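Long-range contacts in purine nucleoside phosphorylase (Caulobacter vibrioides, PDB 1XFJ), which probably acts as a purine nucleoside phosphorylase of the YfiH/LACC1 family, splitting inosine and S-methyl-5'-thioadenosine with phosphate and deaminating adenosine: residues 11-16 with 158-163; 18-23 with 255-260; 72-77 with 92-97. All blocks are in the same frame, centred on the assembly; numbering follows the deposited sequence.

Contact 1. Residues 11-16 with 158-163; sequences SPLLSS and NITGVV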
ATOM      1  N   SER A  11      -1.111  -5.852 -11.759  1.00  5.78           N
ATOM      2  CA  SER A  11       0.250  -5.994 -12.253  1.00  5.40           C
ATOM      3  C   SER A  11       0.474  -7.306 -12.992  1.00  6.49           C
ATOM      4  O   SER A  11       0.020  -8.365 -12.554  1.00  6.01           O
ATOM      5  CB  SER A  11       1.237  -5.918 -11.088  1.00  7.79           C
ATOM      6  OG  SER A  11       2.513  -6.383 -11.490  1.00  6.96           O
ATOM      7  N   PRO A  12       1.181  -7.251 -14.132  1.00  6.48           N
ATOM      8  CA  PRO A  12       1.454  -8.466 -14.903  1.00  6.94           C
ATOM      9  C   PRO A  12       2.264  -9.465 -14.080  1.00  6.66           C
ATOM     10  O   PRO A  12       2.196 -10.673 -14.308  1.00  8.68           O
ATOM     11  CB  PRO A  12       2.235  -7.937 -16.106  1.00  6.91           C
ATOM     12  CG  PRO A  12       1.633  -6.594 -16.319  1.00  9.76           C
ATOM     13  CD  PRO A  12       1.533  -6.048 -14.907  1.00  7.72           C
ATOM     14  N   LEU A  13       3.024  -8.955 -13.114  1.00  6.81           N
ATOM     15  CA  LEU A  13       3.849  -9.807 -12.265  1.00  7.07           C
ATOM     16  C   LEU A  13       3.061 -10.639 -11.268  1.00  8.03           C
ATOM     17  O   LEU A  13       3.592 -11.594 -10.703  1.00  9.27           O
ATOM     18  CB  LEU A  13       4.881  -8.970 -11.508  1.00  9.46           C
ATOM     19  CG  LEU A  13       6.140  -8.585 -12.284  1.00 11.79           C
ATOM     20  CD1 LEU A  13       5.747  -7.878 -13.556  1.00 14.30           C
ATOM     21  CD2 LEU A  13       7.038  -7.714 -11.423  1.00 10.68           C
ATOM     22  N   LEU A  14       1.798 -10.286 -11.053  1.00  5.86           N
ATOM     23  CA  LEU A  14       0.970 -11.019 -10.101  1.00  6.70           C
ATOM     24  C   LEU A  14      -0.261 -11.661 -10.734  1.00  6.82           C
ATOM     25  O   LEU A  14      -0.753 -12.678 -10.249  1.00  7.80           O
ATOM     26  CB  LEU A  14       0.516 -10.083  -8.976  1.00  5.03           C
ATOM     27  CG  LEU A  14       1.611  -9.409  -8.142  1.00  4.22           C
ATOM     28  CD1 LEU A  14       0.997  -8.355  -7.227  1.00  6.77           C
ATOM     29  CD2 LEU A  14       2.352 -10.457  -7.330  1.00  5.32           C
ATOM     30  N   SER A  15      -0.750 -11.064 -11.816  1.00  7.86           N
ATOM     31  CA  SER A  15      -1.950 -11.548 -12.497  1.00  9.59           C
ATOM     32  C   SER A  15      -1.852 -12.959 -13.072  1.00 11.18           C
ATOM     33  O   SER A  15      -2.869 -13.619 -13.274  1.00 12.24           O
ATOM     34  CB  SER A  15      -2.337 -10.575 -13.610  1.00 10.54           C
ATOM     35  OG  SER A  15      -1.307 -10.485 -14.574  1.00 17.60           O
ATOM     36  N   SER A  16      -0.635 -13.421 -13.331  1.00 10.78           N
ATOM     37  CA  SER A  16      -0.434 -14.753 -13.892  1.00 13.75           C
ATOM     38  C   SER A  16      -0.395 -15.861 -12.837  1.00 12.85           C
ATOM     39  O   SER A  16      -0.414 -17.045 -13.175  1.00 12.21           O
ATOM     40  CB  SER A  16       0.863 -14.782 -14.703  1.00 15.57           C
ATOM     41  OG  SER A  16       1.968 -14.405 -13.898  1.00 19.99           O
ATOM     42  N   ASN A 158      12.487 -16.051  -3.865  1.00  6.16           N
ATOM     43  CA  ASN A 158      11.349 -16.551  -4.628  1.00  8.23           C
ATOM     44  C   ASN A 158      10.136 -15.638  -4.488  1.00  7.65           C
ATOM     45  O   ASN A 158       9.042 -15.971  -4.941  1.00  8.58           O
ATOM     46  CB  ASN A 158      10.977 -17.961  -4.171  1.00  8.15           C
ATOM     47  CG  ASN A 158      10.342 -18.776  -5.278  1.00 13.26           C
ATOM     48  OD1 ASN A 158      10.984 -19.069  -6.290  1.00 13.57           O
ATOM     49  ND2 ASN A 158       9.077 -19.139  -5.100  1.00 12.02           N
ATOM     50  N   ILE A 159      10.335 -14.480  -3.867  1.00  5.37           N
ATOM     51  CA  ILE A 159       9.247 -13.533  -3.659  1.00  5.34           C
ATOM     52  C   ILE A 159       9.101 -12.507  -4.776  1.00  6.89           C
ATOM     53  O   ILE A 159      10.090 -12.023  -5.325  1.00  7.48           O
ATOM     54  CB  ILE A 159       9.434 -12.763  -2.320  1.00  5.36           C
ATOM     55  CG1 ILE A 159       9.238 -13.712  -1.140  1.00  5.17           C
ATOM     56  CG2 ILE A 159       8.453 -11.591  -2.240  1.00  8.67           C
ATOM     57  CD1 ILE A 159       9.631 -13.108   0.201  1.00  5.23           C
ATOM     58  N   THR A 160       7.854 -12.200  -5.123  1.00  7.12           N
ATOM     59  CA  THR A 160       7.562 -11.182  -6.126  1.00  5.48           C
ATOM     60  C   THR A 160       6.917 -10.044  -5.336  1.00  4.64           C
ATOM     61  O   THR A 160       6.046 -10.279  -4.492  1.00  4.98           O
ATOM     62  CB  THR A 160       6.571 -11.689  -7.204  1.00  5.74           C
ATOM     63  OG1 THR A 160       7.217 -12.669  -8.025  1.00  4.96           O
ATOM     64  CG2 THR A 160       6.098 -10.540  -8.091  1.00  4.01           C
ATOM     65  N   GLY A 161       7.365  -8.819  -5.591  1.00  3.95           N
ATOM     66  CA  GLY A 161       6.825  -7.670  -4.886  1.00  4.64           C
ATOM     67  C   GLY A 161       6.489  -6.545  -5.842  1.00  3.18           C
ATOM     68  O   GLY A 161       7.308  -6.165  -6.680  1.00  4.27           O
ATOM     69  N   VAL A 162       5.282  -6.007  -5.716  1.00  3.08           N
ATOM     70  CA  VAL A 162       4.838  -4.935  -6.593  1.00  3.08           C
ATOM     71  C   VAL A 162       4.369  -3.712  -5.826  1.00  3.83           C
ATOM     72  O   VAL A 162       3.602  -3.823  -4.866  1.00  3.65           O
ATOM     73  CB  VAL A 162       3.680  -5.409  -7.497  1.00  3.05           C
ATOM     74  CG1 VAL A 162       3.184  -4.259  -8.363  1.00  3.13           C
ATOM     75  CG2 VAL A 162       4.141  -6.573  -8.354  1.00  3.42           C
ATOM     76  N   VAL A 163       4.835  -2.546  -6.259  1.00  3.27           N
ATOM     77  CA  VAL A 163       4.453  -1.285  -5.636  1.00  3.08           C
ATOM     78  C   VAL A 163       3.244  -0.760  -6.403  1.00  3.88           C
ATOM     79  O   VAL A 163       3.259  -0.711  -7.628  1.00  3.37           O
ATOM     80  CB  VAL A 163       5.607  -0.263  -5.718  1.00  3.13           C
ATOM     81  CG1 VAL A 163       5.238   1.008  -4.967  1.00  3.65           C
ATOM     82  CG2 VAL A 163       6.874  -0.877  -5.133  1.00  3.04           C
TER
HETATM   83  O   HOH W   1       6.050 -12.829 -10.378  1.00 20.17           O
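V162 holds CG2 beside its backbone N and CG1 anti to it (chi1 177°), with CG1 turned to S11 and CG2 set among S11, L13 and L14. S11, with OG anti to its own N (chi1 165°), lays its side chain over the valine: CB lies 3.7 Å from V162 CG1, and OG is 3.5 Å from V162 CG2. L14 slides past V162 in the opposite direction, its CD1 packing at 3.8 Å on V162 CG2, while its other methyl, CD2, reaches T160 CG2 at the same distance. The side chain of L13 touches through CB, 4.0 Å from both T160 CG2 and V162 CG2. The contact thus sets the short, weakly bonded helix 12-15 against strand 160-163 of the six-stranded mixed sheet, with L14 also resting on L118 and V120 of the neighbouring strand 115-121. S11 is the N-cap of that helix: OG accepts from L13 N at 3.1 Å with a bent N-H...O angle of 143°, and it is also hydrogen-bonded to E223 OE1, which keeps this buried hydroxyl satisfied. A water bridges the segments, donating to L13 O at 2.8 Å and lying 2.6 Å from T160 OG1.

Contact 2. Residues 18-23 with 255-260; sequences PGVKHA and SAITLE
V20 to A23 pair with L259 to A256 as antiparallel neighbours, strands 20-25 and 253-259 of the five-stranded mixed sheet, the N-to-C directions of segments 20-23 and 255-259 lying 177° apart. Backbone hydrogen bonds come in two reciprocal pairs, K21 with T258 and A23 with A256; the shortest, T258 N to K21 O, is 2.8 Å. At the end beyond K21 and T258, E260 N adds a bond to G19 O from 45° above the carbonyl plane, and R125 NH2 also donates to that oxygen. Between these bonds lie CA-H...O contacts, such as I257 CA to K21 O at 3.2 Å. Apolar contacts lie on the face carrying V20, I257 and L259, which H22 shares. There I257 sends CG1 anti to its backbone N (chi1 -176°), and its CD1 meets V20 CG1 at 3.9 Å; this face is covered by L118, V120 and V127 of the other large sheet. On the reverse face T258 CG2 touches K21 CB at 3.8 Å, and K21 makes a cation-pi contact with W62. The extended E260 side chain runs alongside G19 to the lysine stem, OE2 lying 3.4 Å from G19 CA and OE1 3.6 Å from K21 CB.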
ATOM      1  N   PRO A  18      -1.764 -18.398 -10.413  1.00  8.32           N
ATOM      2  CA  PRO A  18      -3.011 -19.115 -10.136  1.00  7.87           C
ATOM      3  C   PRO A  18      -3.229 -19.291  -8.638  1.00  8.14           C
ATOM      4  O   PRO A  18      -2.275 -19.454  -7.887  1.00  7.68           O
ATOM      5  CB  PRO A  18      -2.797 -20.444 -10.849  1.00  9.26           C
ATOM      6  CG  PRO A  18      -1.340 -20.685 -10.614  1.00 10.65           C
ATOM      7  CD  PRO A  18      -0.726 -19.322 -10.907  1.00  9.25           C
ATOM      8  N   GLY A  19      -4.486 -19.246  -8.209  1.00  7.91           N
ATOM      9  CA  GLY A  19      -4.786 -19.405  -6.798  1.00  8.39           C
ATOM     10  C   GLY A  19      -4.429 -18.176  -5.990  1.00  7.70           C
ATOM     11  O   GLY A  19      -4.440 -18.204  -4.762  1.00  9.86           O
ATOM     12  N   VAL A  20      -4.093 -17.095  -6.687  1.00  7.24           N
ATOM     13  CA  VAL A  20      -3.742 -15.836  -6.041  1.00  6.13           C
ATOM     14  C   VAL A  20      -4.533 -14.713  -6.701  1.00  5.73           C
ATOM     15  O   VAL A  20      -4.598 -14.621  -7.928  1.00  6.32           O
ATOM     16  CB  VAL A  20      -2.234 -15.520  -6.177  1.00  6.85           C
ATOM     17  CG1 VAL A  20      -1.936 -14.138  -5.597  1.00  6.44           C
ATOM     18  CG2 VAL A  20      -1.413 -16.574  -5.461  1.00  7.53           C
ATOM     19  N   LYS A  21      -5.144 -13.865  -5.886  1.00  4.79           N
ATOM     20  CA  LYS A  21      -5.911 -12.752  -6.421  1.00  4.67           C
ATOM     21  C   LYS A  21      -5.378 -11.487  -5.762  1.00  4.70           C
ATOM     22  O   LYS A  21      -5.169 -11.457  -4.551  1.00  3.31           O
ATOM     23  CB  LYS A  21      -7.403 -12.945  -6.115  1.00  7.46           C
ATOM     24  CG  LYS A  21      -8.329 -12.112  -6.990  1.00 11.61           C
ATOM     25  CD  LYS A  21      -9.786 -12.528  -6.803  1.00 15.39           C
ATOM     26  CE  LYS A  21     -10.713 -11.766  -7.743  1.00 15.90           C
ATOM     27  NZ  LYS A  21     -10.431 -12.072  -9.168  1.00 20.41           N
ATOM     28  N   HIS A  22      -5.140 -10.456  -6.567  1.00  4.46           N
ATOM     29  CA  HIS A  22      -4.602  -9.198  -6.059  1.00  4.16           C
ATOM     30  C   HIS A  22      -5.272  -8.033  -6.760  1.00  5.53           C
ATOM     31  O   HIS A  22      -5.872  -8.196  -7.820  1.00  5.45           O
ATOM     32  CB  HIS A  22      -3.112  -9.105  -6.361  1.00  3.73           C
ATOM     33  CG  HIS A  22      -2.821  -8.726  -7.779  1.00  5.23           C
ATOM     34  ND1 HIS A  22      -2.359  -7.477  -8.136  1.00  5.30           N
ATOM     35  CD2 HIS A  22      -2.982  -9.412  -8.935  1.00  3.07           C
ATOM     36  CE1 HIS A  22      -2.248  -7.411  -9.451  1.00  6.24           C
ATOM     37  NE2 HIS A  22      -2.621  -8.571  -9.960  1.00  9.06           N
ATOM     38  N   ALA A  23      -5.127  -6.847  -6.179  1.00  4.62           N
ATOM     39  CA  ALA A  23      -5.697  -5.655  -6.775  1.00  3.76           C
ATOM     40  C   ALA A  23      -5.329  -4.393  -6.026  1.00  3.05           C
ATOM     41  O   ALA A  23      -5.271  -4.375  -4.798  1.00  3.02           O
ATOM     42  CB  ALA A  23      -7.213  -5.774  -6.846  1.00  6.22           C
ATOM     43  N   SER A 255      -5.435  -1.738  -1.157  1.00  3.29           N
ATOM     44  CA  SER A 255      -4.636  -2.570  -2.048  1.00  3.21           C
ATOM     45  C   SER A 255      -4.609  -3.883  -1.290  1.00  3.13           C
ATOM     46  O   SER A 255      -4.331  -3.893  -0.095  1.00  3.35           O
ATOM     47  CB  SER A 255      -3.222  -2.013  -2.212  1.00  3.19           C
ATOM     48  OG  SER A 255      -3.246  -0.757  -2.867  1.00  3.63           O
ATOM     49  N   ALA A 256      -4.915  -4.988  -1.956  1.00  3.13           N
ATOM     50  CA  ALA A 256      -4.947  -6.255  -1.240  1.00  3.84           C
ATOM     51  C   ALA A 256      -4.598  -7.463  -2.085  1.00  3.99           C
ATOM     52  O   ALA A 256      -4.623  -7.417  -3.314  1.00  4.85           O
ATOM     53  CB  ALA A 256      -6.323  -6.449  -0.606  1.00  3.38           C
ATOM     54  N   ILE A 257      -4.281  -8.555  -1.400  1.00  3.89           N
ATOM     55  CA  ILE A 257      -3.913  -9.788  -2.069  1.00  3.57           C
ATOM     56  C   ILE A 257      -4.387 -10.948  -1.203  1.00  4.93           C
ATOM     57  O   ILE A 257      -4.480 -10.825   0.019  1.00  4.54           O
ATOM     58  CB  ILE A 257      -2.376  -9.843  -2.282  1.00  3.68           C
ATOM     59  CG1 ILE A 257      -2.000 -11.088  -3.084  1.00  3.59           C
ATOM     60  CG2 ILE A 257      -1.656  -9.806  -0.934  1.00  3.78           C
ATOM     61  CD1 ILE A 257      -0.557 -11.060  -3.587  1.00  4.76           C
ATOM     62  N   THR A 258      -4.700 -12.071  -1.833  1.00  3.69           N
ATOM     63  CA  THR A 258      -5.189 -13.217  -1.081  1.00  3.90           C
ATOM     64  C   THR A 258      -4.855 -14.542  -1.744  1.00  4.63           C
ATOM     65  O   THR A 258      -4.681 -14.620  -2.961  1.00  4.40           O
ATOM     66  CB  THR A 258      -6.724 -13.149  -0.927  1.00  5.86           C
ATOM     67  OG1 THR A 258      -7.181 -14.243  -0.124  1.00  6.57           O
ATOM     68  CG2 THR A 258      -7.395 -13.226  -2.294  1.00  4.58           C
ATOM     69  N   LEU A 259      -4.755 -15.577  -0.920  1.00  5.27           N
ATOM     70  CA  LEU A 259      -4.520 -16.931  -1.396  1.00  7.02           C
ATOM     71  C   LEU A 259      -5.947 -17.451  -1.544  1.00  8.29           C
ATOM     72  O   LEU A 259      -6.660 -17.598  -0.552  1.00  8.33           O
ATOM     73  CB  LEU A 259      -3.765 -17.749  -0.343  1.00  6.90           C
ATOM     74  CG  LEU A 259      -2.303 -17.361  -0.088  1.00  5.82           C
ATOM     75  CD1 LEU A 259      -1.765 -18.093   1.131  1.00  7.61           C
ATOM     76  CD2 LEU A 259      -1.470 -17.683  -1.320  1.00  8.60           C
ATOM     77  N   GLU A 260      -6.372 -17.705  -2.776  1.00 10.72           N
ATOM     78  CA  GLU A 260      -7.734 -18.173  -3.019  1.00 13.70           C
ATOM     79  C   GLU A 260      -8.058 -19.488  -2.322  1.00 14.47           C
ATOM     80  O   GLU A 260      -7.132 -20.299  -2.125  1.00 14.60           O
ATOM     81  CB  GLU A 260      -7.973 -18.312  -4.525  1.00 15.66           C
ATOM     82  CG  GLU A 260      -7.996 -16.984  -5.265  1.00 19.26           C
ATOM     83  CD  GLU A 260      -8.069 -17.150  -6.770  1.00 22.38           C
ATOM     84  OE1 GLU A 260      -8.251 -16.133  -7.470  1.00 26.93           O
ATOM     85  OE2 GLU A 260      -7.938 -18.293  -7.255  1.00 24.99           O
TER

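Contact 3. Residues 72-77 with 92-97; sequences VCYQIH and RPEGDA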
ATOM      1  N   VAL A  72      -7.196  -5.634   7.706  1.00  8.71           N
ATOM      2  CA  VAL A  72      -6.496  -4.367   7.529  1.00  8.44           C
ATOM      3  C   VAL A  72      -6.153  -3.803   8.906  1.00  8.09           C
ATOM      4  O   VAL A  72      -6.978  -3.819   9.816  1.00  8.04           O
ATOM      5  CB  VAL A  72      -7.362  -3.356   6.752  1.00  7.83           C
ATOM      6  CG1 VAL A  72      -6.583  -2.068   6.520  1.00  7.11           C
ATOM      7  CG2 VAL A  72      -7.794  -3.963   5.422  1.00  8.33           C
ATOM      8  N   CYS A  73      -4.930  -3.310   9.054  1.00  8.28           N
ATOM      9  CA  CYS A  73      -4.466  -2.768  10.329  1.00  7.55           C
ATOM     10  C   CYS A  73      -4.851  -1.330  10.611  1.00  6.90           C
ATOM     11  O   CYS A  73      -5.380  -0.618   9.757  1.00  6.65           O
ATOM     12  CB  CYS A  73      -2.937  -2.813  10.408  1.00  9.00           C
ATOM     13  SG  CYS A  73      -2.173  -4.418  10.323  1.00  8.11           S
ATOM     14  N   TYR A  74      -4.564  -0.933  11.847  1.00  6.86           N
ATOM     15  CA  TYR A  74      -4.731   0.433  12.312  1.00  6.82           C
ATOM     16  C   TYR A  74      -3.301   0.832  11.968  1.00  5.94           C
ATOM     17  O   TYR A  74      -2.375   0.561  12.728  1.00  6.05           O
ATOM     18  CB  TYR A  74      -4.940   0.464  13.828  1.00  8.42           C
ATOM     19  CG  TYR A  74      -4.865   1.840  14.463  1.00  9.00           C
ATOM     20  CD1 TYR A  74      -5.790   2.836  14.143  1.00 12.31           C
ATOM     21  CD2 TYR A  74      -3.887   2.131  15.415  1.00 11.16           C
ATOM     22  CE1 TYR A  74      -5.743   4.090  14.761  1.00 12.09           C
ATOM     23  CE2 TYR A  74      -3.829   3.378  16.036  1.00 11.92           C
ATOM     24  CZ  TYR A  74      -4.757   4.351  15.707  1.00 12.64           C
ATOM     25  OH  TYR A  74      -4.693   5.581  16.331  1.00 13.12           O
ATOM     26  N   GLN A  75      -3.121   1.423  10.793  1.00  4.97           N
ATOM     27  CA  GLN A  75      -1.792   1.790  10.325  1.00  4.41           C
ATOM     28  C   GLN A  75      -1.193   2.984  11.060  1.00  4.03           C
ATOM     29  O   GLN A  75      -1.833   4.022  11.214  1.00  4.62           O
ATOM     30  CB  GLN A  75      -1.848   2.033   8.815  1.00  4.86           C
ATOM     31  CG  GLN A  75      -2.612   0.930   8.093  1.00  4.61           C
ATOM     32  CD  GLN A  75      -2.562   1.044   6.582  1.00  7.11           C
ATOM     33  OE1 GLN A  75      -2.485   2.142   6.026  1.00  9.75           O
ATOM     34  NE2 GLN A  75      -2.629  -0.098   5.907  1.00  4.62           N
ATOM     35  N   ILE A  76       0.049   2.819  11.508  1.00  3.54           N
ATOM     36  CA  ILE A  76       0.747   3.851  12.267  1.00  3.84           C
ATOM     37  C   ILE A  76       2.127   4.195  11.703  1.00  3.41           C
ATOM     38  O   ILE A  76       2.974   4.734  12.409  1.00  4.09           O
ATOM     39  CB  ILE A  76       0.916   3.403  13.733  1.00  4.54           C
ATOM     40  CG1 ILE A  76       1.558   2.013  13.768  1.00  5.01           C
ATOM     41  CG2 ILE A  76      -0.433   3.374  14.433  1.00  6.12           C
ATOM     42  CD1 ILE A  76       1.819   1.474  15.166  1.00  7.67           C
ATOM     43  N   HIS A  77       2.338   3.887  10.428  1.00  4.40           N
ATOM     44  CA  HIS A  77       3.606   4.156   9.751  1.00  4.12           C
ATOM     45  C   HIS A  77       4.806   3.472  10.394  1.00  4.25           C
ATOM     46  O   HIS A  77       5.922   4.001  10.394  1.00  5.43           O
ATOM     47  CB  HIS A  77       3.849   5.666   9.655  1.00  4.95           C
ATOM     48  CG  HIS A  77       2.943   6.352   8.680  1.00  4.51           C
ATOM     49  ND1 HIS A  77       1.682   6.794   9.016  1.00  7.71           N
ATOM     50  CD2 HIS A  77       3.100   6.628   7.364  1.00  3.79           C
ATOM     51  CE1 HIS A  77       1.101   7.314   7.948  1.00  4.63           C
ATOM     52  NE2 HIS A  77       1.941   7.224   6.932  1.00  8.93           N
ATOM     53  N   ARG A  92      -8.972  -3.780  14.526  1.00 12.84           N
ATOM     54  CA  ARG A  92      -7.919  -3.158  13.739  1.00 12.17           C
ATOM     55  C   ARG A  92      -6.620  -3.180  14.538  1.00 10.00           C
ATOM     56  O   ARG A  92      -6.272  -2.207  15.202  1.00  8.85           O
ATOM     57  CB  ARG A  92      -8.299  -1.716  13.389  1.00 14.14           C
ATOM     58  CG  ARG A  92      -9.523  -1.600  12.495  1.00 17.31           C
ATOM     59  CD  ARG A  92      -9.801  -0.154  12.118  1.00 20.31           C
ATOM     60  NE  ARG A  92     -10.209   0.648  13.269  1.00 25.00           N
ATOM     61  CZ  ARG A  92     -10.411   1.961  13.228  1.00 28.03           C
ATOM     62  NH1 ARG A  92     -10.243   2.625  12.091  1.00 29.13           N
ATOM     63  NH2 ARG A  92     -10.783   2.616  14.321  1.00 30.35           N
ATOM     64  N   PRO A  93      -5.888  -4.305  14.494  1.00  9.79           N
ATOM     65  CA  PRO A  93      -4.631  -4.383  15.240  1.00  8.06           C
ATOM     66  C   PRO A  93      -3.613  -3.384  14.699  1.00  7.56           C
ATOM     67  O   PRO A  93      -3.595  -3.099  13.504  1.00  6.91           O
ATOM     68  CB  PRO A  93      -4.199  -5.836  15.037  1.00  9.51           C
ATOM     69  CG  PRO A  93      -4.760  -6.170  13.702  1.00 11.89           C
ATOM     70  CD  PRO A  93      -6.133  -5.544  13.737  1.00 10.11           C
ATOM     71  N   GLU A  94      -2.782  -2.838  15.580  1.00  7.07           N
ATOM     72  CA  GLU A  94      -1.773  -1.872  15.156  1.00  9.09           C
ATOM     73  C   GLU A  94      -0.728  -2.549  14.277  1.00  8.29           C
ATOM     74  O   GLU A  94      -0.253  -3.637  14.595  1.00 10.19           O
ATOM     75  CB  GLU A  94      -1.089  -1.238  16.372  1.00 11.36           C
ATOM     76  CG  GLU A  94      -2.043  -0.537  17.325  1.00 15.02           C
ATOM     77  CD  GLU A  94      -2.505  -1.433  18.463  1.00 15.92           C
ATOM     78  OE1 GLU A  94      -2.781  -2.626  18.212  1.00 16.35           O
ATOM     79  OE2 GLU A  94      -2.601  -0.935  19.608  1.00 15.24           O
ATOM     80  N   GLY A  95      -0.370  -1.901  13.174  1.00  8.14           N
ATOM     81  CA  GLY A  95       0.619  -2.474  12.278  1.00  7.28           C
ATOM     82  C   GLY A  95       0.571  -1.834  10.907  1.00  7.62           C
ATOM     83  O   GLY A  95      -0.323  -1.038  10.619  1.00  6.03           O
ATOM     84  N   ASP A  96       1.526  -2.180  10.050  1.00  5.62           N
ATOM     85  CA  ASP A  96       1.556  -1.603   8.718  1.00  6.88           C
ATOM     86  C   ASP A  96       1.829  -2.618   7.619  1.00  6.97           C
ATOM     87  O   ASP A  96       2.263  -2.268   6.520  1.00  4.77           O
ATOM     88  CB  ASP A  96       2.565  -0.459   8.684  1.00  5.61           C
ATOM     89  CG  ASP A  96       2.072   0.752   9.447  1.00  7.33           C
ATOM     90  OD1 ASP A  96       1.457   1.641   8.818  1.00  3.14           O
ATOM     91  OD2 ASP A  96       2.278   0.800  10.680  1.00  5.00           O
ATOM     92  N   ALA A  97       1.558  -3.881   7.930  1.00  5.87           N
ATOM     93  CA  ALA A  97       1.721  -4.966   6.972  1.00  5.69           C
ATOM     94  C   ALA A  97       0.909  -6.158   7.459  1.00  4.72           C
ATOM     95  O   ALA A  97       0.882  -6.451   8.654  1.00  5.07           O
ATOM     96  CB  ALA A  97       3.193  -5.347   6.838  1.00  6.71           C
TER
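C73 brings CB to 3.2 Å from both P93 O and G95 O of the facing loop, and G95, without a side chain, lets SG come close to its backbone. Y74 makes the single backbone bridge of the contact: its N donates almost straight (171°) to P93 O at 2.9 Å, and its O accepts from G95 N at 3.2 Å, both donors standing well above the carbonyl planes. The Y74 ring, its CG anti to the backbone N (chi1 169°), takes E94 CG at its edge, 3.8 Å from CD2, with ring and carboxylate planes 69° apart. Q75 follows with CB against D96 OD1 and a CA-H...O contact to G95 O. At I76 and H77 the chain turns its N-H groups onto the D96 carboxylate: I76 N gives to OD2 at 3.1 Å and H77 N to OD1 at 2.9 Å, each on the syn side but tilted out of the carboxylate plane. I76 also lays CG1 across D96 at about a right angle, 3.4 Å from OD2. S78 OG bonds OD2 and H131 ND1 bonds OD1, while the H77 ring meets that of H131 edge-to-face and touches C114, a grouping consistent with the His/His/Cys zinc centre of YfiH-family enzymes. With each oxygen held by a backbone N-H and a side chain, the carboxylate is fixed in rotation and ties the backbone at I76 and H77 to H131, so D96 fixes the H77 backbone and, through ND1, the H131 ring.

Contacts 1 and 2 adjoin, their centres about 10 Å apart: helix 12-15 leads into strand 20-25, and S11 and L14 pack on the H22 ring. Their segments alternate along the chain (11-16, 18-23, 158-163, 255-260), the N-terminal run lying against strand 160-163 of one large sheet and pairing with 253-259 of the other. Contact 3 is nested inside both chain loops, its centre about 23 Å from that of contact 1, on the opposite side of the chain's centre, and about 19 Å from that of contact 2. It spans the loops from strand 70-72 of the five-stranded sheet to 97-100 of the six-stranded one. The N-terminal run thus stitches both sheets together; contact 3 lies apart, around H77.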